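PDB 4QLX: nitroreductase family protein from Lactobacillus plantarum, which binds FMN and acts as an enone reductase in the saturation of polyunsaturated fatty acids, probably reducing 10-oxo-11-octadecenoate to 10-oxooctadecanoate with NADH. Local coordinates for residues K141-A144 with T145-S149; V151-Q154 with L155-A159. One frame throughout, in Å; residues are numbered along the deposited sequence.

Contact 1. Residues K141-A144 with T145-S149; sequences KFDA and TIDCS
The carbonyl of K141 is gripped twice by T145, one turn further along the helix. T145 N donates to K141 O at 2.8 Å, and T145 OG1 reaches the same oxygen at 2.7 Å from the other face of the carbonyl plane, standing about 40° out of it. With OG1 beside the backbone N and anti to the carbonyl carbon (chi1 -66°), the hydroxyl lies close to that oxygen. A valine here would probably leave K141 O with just the backbone amide as donor from this residue. T145 also packs on V191 of strand 188-197. F142 and I146 pack tightly as well: I146 CD1 sits over one face of the ring, 4.0 Å from its centroid, in a CH-pi contact. Both belong to helix 137-161, the long helix of this nitroreductase fold that lies against the second subunit, and I146 lines the FMN pocket. D143 and D147 are buried but meet through water: one lies within hydrogen-bonding reach of D143 OD1 and D147 OD2, another of D143 O and D147 OD1. Their carboxylate planes are turned by 68°. D143 OD2 also bonds Y132 OH, while D147 takes the backbone amides of A52 and S57, beside the FMN-binding S51. The solvent side belongs to K141, whose extended chain runs beside T145 (CG to OG1 4.1 Å).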
ATOM      1  N   LYS A 141      -7.166   7.447 -14.319  1.00 20.45           N
ATOM      2  CA  LYS A 141      -5.906   6.707 -14.285  1.00 21.37           C
ATOM      3  C   LYS A 141      -5.237   6.891 -12.918  1.00 21.37           C
ATOM      4  O   LYS A 141      -4.717   5.950 -12.329  1.00 20.47           O
ATOM      5  CB  LYS A 141      -4.986   7.172 -15.422  1.00 21.91           C
ATOM      6  CG  LYS A 141      -3.546   6.740 -15.250  1.00 34.87           C
ATOM      7  CD  LYS A 141      -2.630   7.304 -16.328  1.00 36.73           C
ATOM      8  CE  LYS A 141      -1.166   7.100 -15.946  1.00 42.62           C
ATOM      9  NZ  LYS A 141      -0.223   7.456 -17.050  1.00 48.06           N
ATOM     10  N   PHE A 142      -5.287   8.122 -12.419  1.00 24.44           N
ATOM     11  CA  PHE A 142      -4.794   8.478 -11.091  1.00 23.34           C
ATOM     12  C   PHE A 142      -5.516   7.684 -10.002  1.00 23.13           C
ATOM     13  O   PHE A 142      -4.883   7.087  -9.119  1.00 21.08           O
ATOM     14  CB  PHE A 142      -4.969   9.992 -10.887  1.00 30.84           C
ATOM     15  CG  PHE A 142      -4.778  10.460  -9.468  1.00 32.60           C
ATOM     16  CD1 PHE A 142      -3.503  10.687  -8.966  1.00 30.29           C
ATOM     17  CD2 PHE A 142      -5.872  10.714  -8.653  1.00 29.33           C
ATOM     18  CE1 PHE A 142      -3.322  11.133  -7.664  1.00 31.38           C
ATOM     19  CE2 PHE A 142      -5.699  11.158  -7.350  1.00 34.53           C
ATOM     20  CZ  PHE A 142      -4.417  11.371  -6.858  1.00 26.69           C
ATOM     21  N   ASP A 143      -6.845   7.676 -10.077  1.00 23.24           N
ATOM     22  CA  ASP A 143      -7.684   6.912  -9.158  1.00 24.81           C
ATOM     23  C   ASP A 143      -7.329   5.420  -9.201  1.00 22.08           C
ATOM     24  O   ASP A 143      -7.131   4.774  -8.167  1.00 19.38           O
ATOM     25  CB  ASP A 143      -9.164   7.124  -9.510  1.00 23.13           C
ATOM     26  CG  ASP A 143     -10.112   6.289  -8.659  1.00 28.70           C
ATOM     27  OD1 ASP A 143     -10.385   5.111  -9.008  1.00 26.67           O
ATOM     28  OD2 ASP A 143     -10.624   6.834  -7.650  1.00 30.92           O
ATOM     29  N   ALA A 144      -7.251   4.867 -10.402  1.00 19.71           N
ATOM     30  CA  ALA A 144      -6.979   3.447 -10.517  1.00 16.37           C
ATOM     31  C   ALA A 144      -5.551   3.155 -10.039  1.00 20.15           C
ATOM     32  O   ALA A 144      -5.301   2.113  -9.434  1.00 18.53           O
ATOM     33  CB  ALA A 144      -7.190   2.975 -11.953  1.00 21.14           C
ATOM     34  N   THR A 145      -4.625   4.081 -10.283  1.00 17.06           N
ATOM     35  CA  THR A 145      -3.222   3.879  -9.869  1.00 19.88           C
ATOM     36  C   THR A 145      -3.101   3.779  -8.342  1.00 18.50           C
ATOM     37  O   THR A 145      -2.371   2.930  -7.816  1.00 18.60           O
ATOM     38  CB  THR A 145      -2.293   5.012 -10.405  1.00 19.87           C
ATOM     39  OG1 THR A 145      -2.229   4.959 -11.840  1.00 18.74           O
ATOM     40  CG2 THR A 145      -0.884   4.892  -9.836  1.00 19.70           C
ATOM     41  N   ILE A 146      -3.838   4.613  -7.624  1.00 16.72           N
ATOM     42  CA  ILE A 146      -3.827   4.523  -6.167  1.00 18.43           C
ATOM     43  C   ILE A 146      -4.319   3.161  -5.658  1.00 17.22           C
ATOM     44  O   ILE A 146      -3.656   2.549  -4.835  1.00 16.40           O
ATOM     45  CB  ILE A 146      -4.680   5.627  -5.524  1.00 16.62           C
ATOM     46  CG1 ILE A 146      -4.132   7.005  -5.885  1.00 22.49           C
ATOM     47  CG2 ILE A 146      -4.697   5.458  -4.012  1.00 18.25           C
ATOM     48  CD1 ILE A 146      -4.995   8.165  -5.364  1.00 18.91           C
ATOM     49  N   ASP A 147      -5.471   2.691  -6.149  1.00 16.45           N
ATOM     50  CA  ASP A 147      -5.981   1.361  -5.777  1.00 17.59           C
ATOM     51  C   ASP A 147      -4.936   0.248  -6.045  1.00 14.23           C
ATOM     52  O   ASP A 147      -4.740  -0.659  -5.238  1.00 11.44           O
ATOM     53  CB  ASP A 147      -7.256   1.021  -6.549  1.00 16.32           C
ATOM     54  CG  ASP A 147      -8.465   1.875  -6.152  1.00 19.16           C
ATOM     55  OD1 ASP A 147      -8.380   2.712  -5.221  1.00 17.58           O
ATOM     56  OD2 ASP A 147      -9.519   1.693  -6.803  1.00 21.00           O
ATOM     57  N   CYS A 148      -4.285   0.323  -7.196  1.00 16.95           N
ATOM     58  CA  CYS A 148      -3.319  -0.704  -7.589  1.00 15.96           C
ATOM     59  C   CYS A 148      -2.086  -0.690  -6.703  1.00 16.77           C
ATOM     60  O   CYS A 148      -1.434  -1.712  -6.504  1.00 16.14           O
ATOM     61  CB  CYS A 148      -2.901  -0.513  -9.038  1.00 17.88           C
ATOM     62  SG  CYS A 148      -4.169  -0.998 -10.206  1.00 18.75           S
ATOM     63  N   SER A 149      -1.760   0.488  -6.192  1.00 17.69           N
ATOM     64  CA  SER A 149      -0.583   0.638  -5.345  1.00 18.56           C
ATOM     65  C   SER A 149      -0.865   0.112  -3.943  1.00 15.86           C
ATOM     66  O   SER A 149       0.002  -0.498  -3.329  1.00 15.19           O
ATOM     67  CB  SER A 149      -0.141   2.111  -5.302  1.00 17.37           C
ATOM     68  OG  SER A 149       0.087   2.610  -6.615  1.00 20.12           O
TER
HETATM   69  O   HOH W   1      -8.097   5.718  -5.741  1.00 24.98           O
HETATM   70  O   HOH W   2     -11.308   3.381  -7.323  1.00 25.48           O

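Contact 2. Residues V151-Q154 with L155-A159; sequences VGMQ and LLLVA
M153 folds its thioether end so that its methyl meets two leucines of the next turn. CE lies 3.9 Å from L157 CG and 4.0 Å from L156 CD1; the M153 side chain runs roughly perpendicular to that of L156 and at a slant to that of L157. CG starts anti to the backbone N (chi1 -173°), and bends at chi2 and chi3 then swing CE along the helix toward L156 and L157. The backbone bonds are those of an alpha-helix. L155 N donates to V151 O and L156 N to G152 O, whereas the bond from L157 N to M153 O is weak at 3.4 Å. V158 N closes on Q154 O at 2.8 Å, and V158 CG2 comes within 3.2 Å of that same oxygen. Of the side-chain polar groups, Q154 turns its amide outside the two segments, where NE2 is held by A46 O and T48 OG1. Toward the second subunit, M153 touches Q154 of that subunit and L157 packs on its own counterpart there. Around the rest of the helix, V151, L155 and V158 face helix 36-46, V151 also meets strand 58-63, and L156 rests on A166 and A168 of strand 165-169.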
ATOM      1  N   VAL A 151      -3.063  -2.244  -3.131  1.00 14.91           N
ATOM      2  CA  VAL A 151      -3.179  -3.698  -3.174  1.00 13.61           C
ATOM      3  C   VAL A 151      -1.788  -4.301  -3.436  1.00 14.37           C
ATOM      4  O   VAL A 151      -1.464  -5.375  -2.923  1.00 14.28           O
ATOM      5  CB  VAL A 151      -4.232  -4.189  -4.232  1.00 16.97           C
ATOM      6  CG1 VAL A 151      -3.683  -4.122  -5.651  1.00 13.09           C
ATOM      7  CG2 VAL A 151      -4.664  -5.620  -3.930  1.00 17.14           C
ATOM      8  N   GLY A 152      -0.952  -3.596  -4.196  1.00 15.43           N
ATOM      9  CA  GLY A 152       0.416  -4.055  -4.434  1.00 13.93           C
ATOM     10  C   GLY A 152       1.239  -4.096  -3.159  1.00 14.47           C
ATOM     11  O   GLY A 152       1.992  -5.045  -2.892  1.00 12.61           O
ATOM     12  N   MET A 153       1.103  -3.041  -2.366  1.00 14.18           N
ATOM     13  CA  MET A 153       1.745  -2.983  -1.056  1.00 14.20           C
ATOM     14  C   MET A 153       1.274  -4.138  -0.172  1.00 13.49           C
ATOM     15  O   MET A 153       2.073  -4.758   0.506  1.00 14.61           O
ATOM     16  CB  MET A 153       1.459  -1.636  -0.370  1.00 15.96           C
ATOM     17  CG  MET A 153       2.257  -1.420   0.951  1.00 14.96           C
ATOM     18  SD  MET A 153       4.055  -1.361   0.734  1.00 15.56           S
ATOM     19  CE  MET A 153       4.571  -2.883   1.535  1.00 12.76           C
ATOM     20  N   GLN A 154      -0.021  -4.449  -0.180  1.00 14.24           N
ATOM     21  CA  GLN A 154      -0.470  -5.559   0.654  1.00 14.46           C
ATOM     22  C   GLN A 154       0.091  -6.876   0.120  1.00 16.56           C
ATOM     23  O   GLN A 154       0.434  -7.752   0.903  1.00 13.82           O
ATOM     24  CB  GLN A 154      -2.005  -5.604   0.764  1.00 16.23           C
ATOM     25  CG  GLN A 154      -2.528  -4.502   1.695  1.00 17.05           C
ATOM     26  CD  GLN A 154      -3.721  -4.926   2.548  1.00 17.31           C
ATOM     27  OE1 GLN A 154      -3.826  -4.538   3.716  1.00 16.83           O
ATOM     28  NE2 GLN A 154      -4.623  -5.728   1.972  1.00 15.51           N
ATOM     29  N   LEU A 155       0.232  -6.992  -1.200  1.00 14.82           N
ATOM     30  CA  LEU A 155       0.704  -8.247  -1.788  1.00 14.64           C
ATOM     31  C   LEU A 155       2.179  -8.493  -1.408  1.00 16.97           C
ATOM     32  O   LEU A 155       2.600  -9.638  -1.200  1.00 16.26           O
ATOM     33  CB  LEU A 155       0.518  -8.232  -3.315  1.00 15.68           C
ATOM     34  CG  LEU A 155       0.869  -9.522  -4.079  1.00 20.06           C
ATOM     35  CD1 LEU A 155       0.211 -10.741  -3.437  1.00 14.29           C
ATOM     36  CD2 LEU A 155       0.460  -9.421  -5.537  1.00 14.99           C
ATOM     37  N   LEU A 156       2.954  -7.416  -1.284  1.00 14.69           N
ATOM     38  CA  LEU A 156       4.350  -7.538  -0.844  1.00 16.12           C
ATOM     39  C   LEU A 156       4.419  -8.101   0.573  1.00 17.88           C
ATOM     40  O   LEU A 156       5.320  -8.890   0.904  1.00 16.46           O
ATOM     41  CB  LEU A 156       5.066  -6.186  -0.904  1.00 14.98           C
ATOM     42  CG  LEU A 156       5.354  -5.535  -2.257  1.00 14.86           C
ATOM     43  CD1 LEU A 156       5.945  -4.172  -2.005  1.00 14.46           C
ATOM     44  CD2 LEU A 156       6.345  -6.367  -3.079  1.00 16.43           C
ATOM     45  N   LEU A 157       3.465  -7.698   1.410  1.00 15.92           N
ATOM     46  CA  LEU A 157       3.430  -8.165   2.796  1.00 18.75           C
ATOM     47  C   LEU A 157       2.904  -9.600   2.833  1.00 17.94           C
ATOM     48  O   LEU A 157       3.449 -10.447   3.533  1.00 16.11           O
ATOM     49  CB  LEU A 157       2.560  -7.230   3.675  1.00 14.70           C
ATOM     50  CG  LEU A 157       3.091  -5.789   3.716  1.00 14.22           C
ATOM     51  CD1 LEU A 157       2.194  -4.826   4.480  1.00 13.52           C
ATOM     52  CD2 LEU A 157       4.500  -5.782   4.337  1.00 18.03           C
ATOM     53  N   VAL A 158       1.839  -9.854   2.075  1.00 17.56           N
ATOM     54  CA  VAL A 158       1.258 -11.186   1.996  1.00 15.84           C
ATOM     55  C   VAL A 158       2.331 -12.183   1.572  1.00 15.83           C
ATOM     56  O   VAL A 158       2.451 -13.263   2.156  1.00 19.40           O
ATOM     57  CB  VAL A 158       0.068 -11.230   1.017  1.00 16.29           C
ATOM     58  CG1 VAL A 158      -0.328 -12.663   0.731  1.00 17.65           C
ATOM     59  CG2 VAL A 158      -1.113 -10.468   1.609  1.00 18.18           C
ATOM     60  N   ALA A 159       3.127 -11.798   0.586  1.00 14.36           N
ATOM     61  CA  ALA A 159       4.211 -12.659   0.103  1.00 19.13           C
ATOM     62  C   ALA A 159       5.085 -13.133   1.265  1.00 16.70           C
ATOM     63  O   ALA A 159       5.351 -14.334   1.403  1.00 17.93           O
ATOM     64  CB  ALA A 159       5.046 -11.920  -0.948  1.00 14.98           C
TER

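Both contacts lie on helix 137-161 and come in series, with contact 1 nearer its N-terminal end and contact 2 further along; their centres are about 15 Å apart. They do not touch beyond adjoining in sequence, so what they share is the helix itself and its two surroundings. One is the antiparallel sheet: contact 1 meets strands 58-63 and 188-197, contact 2 strands 58-63 and 165-169. The other is the second subunit, which both contacts touch, making the helix part of the dimer interface. Contact 1 borders bound FMN and 10-oxooctadecanoic acid, whereas contact 2 stands further from both and carries the helix on against helix 36-46.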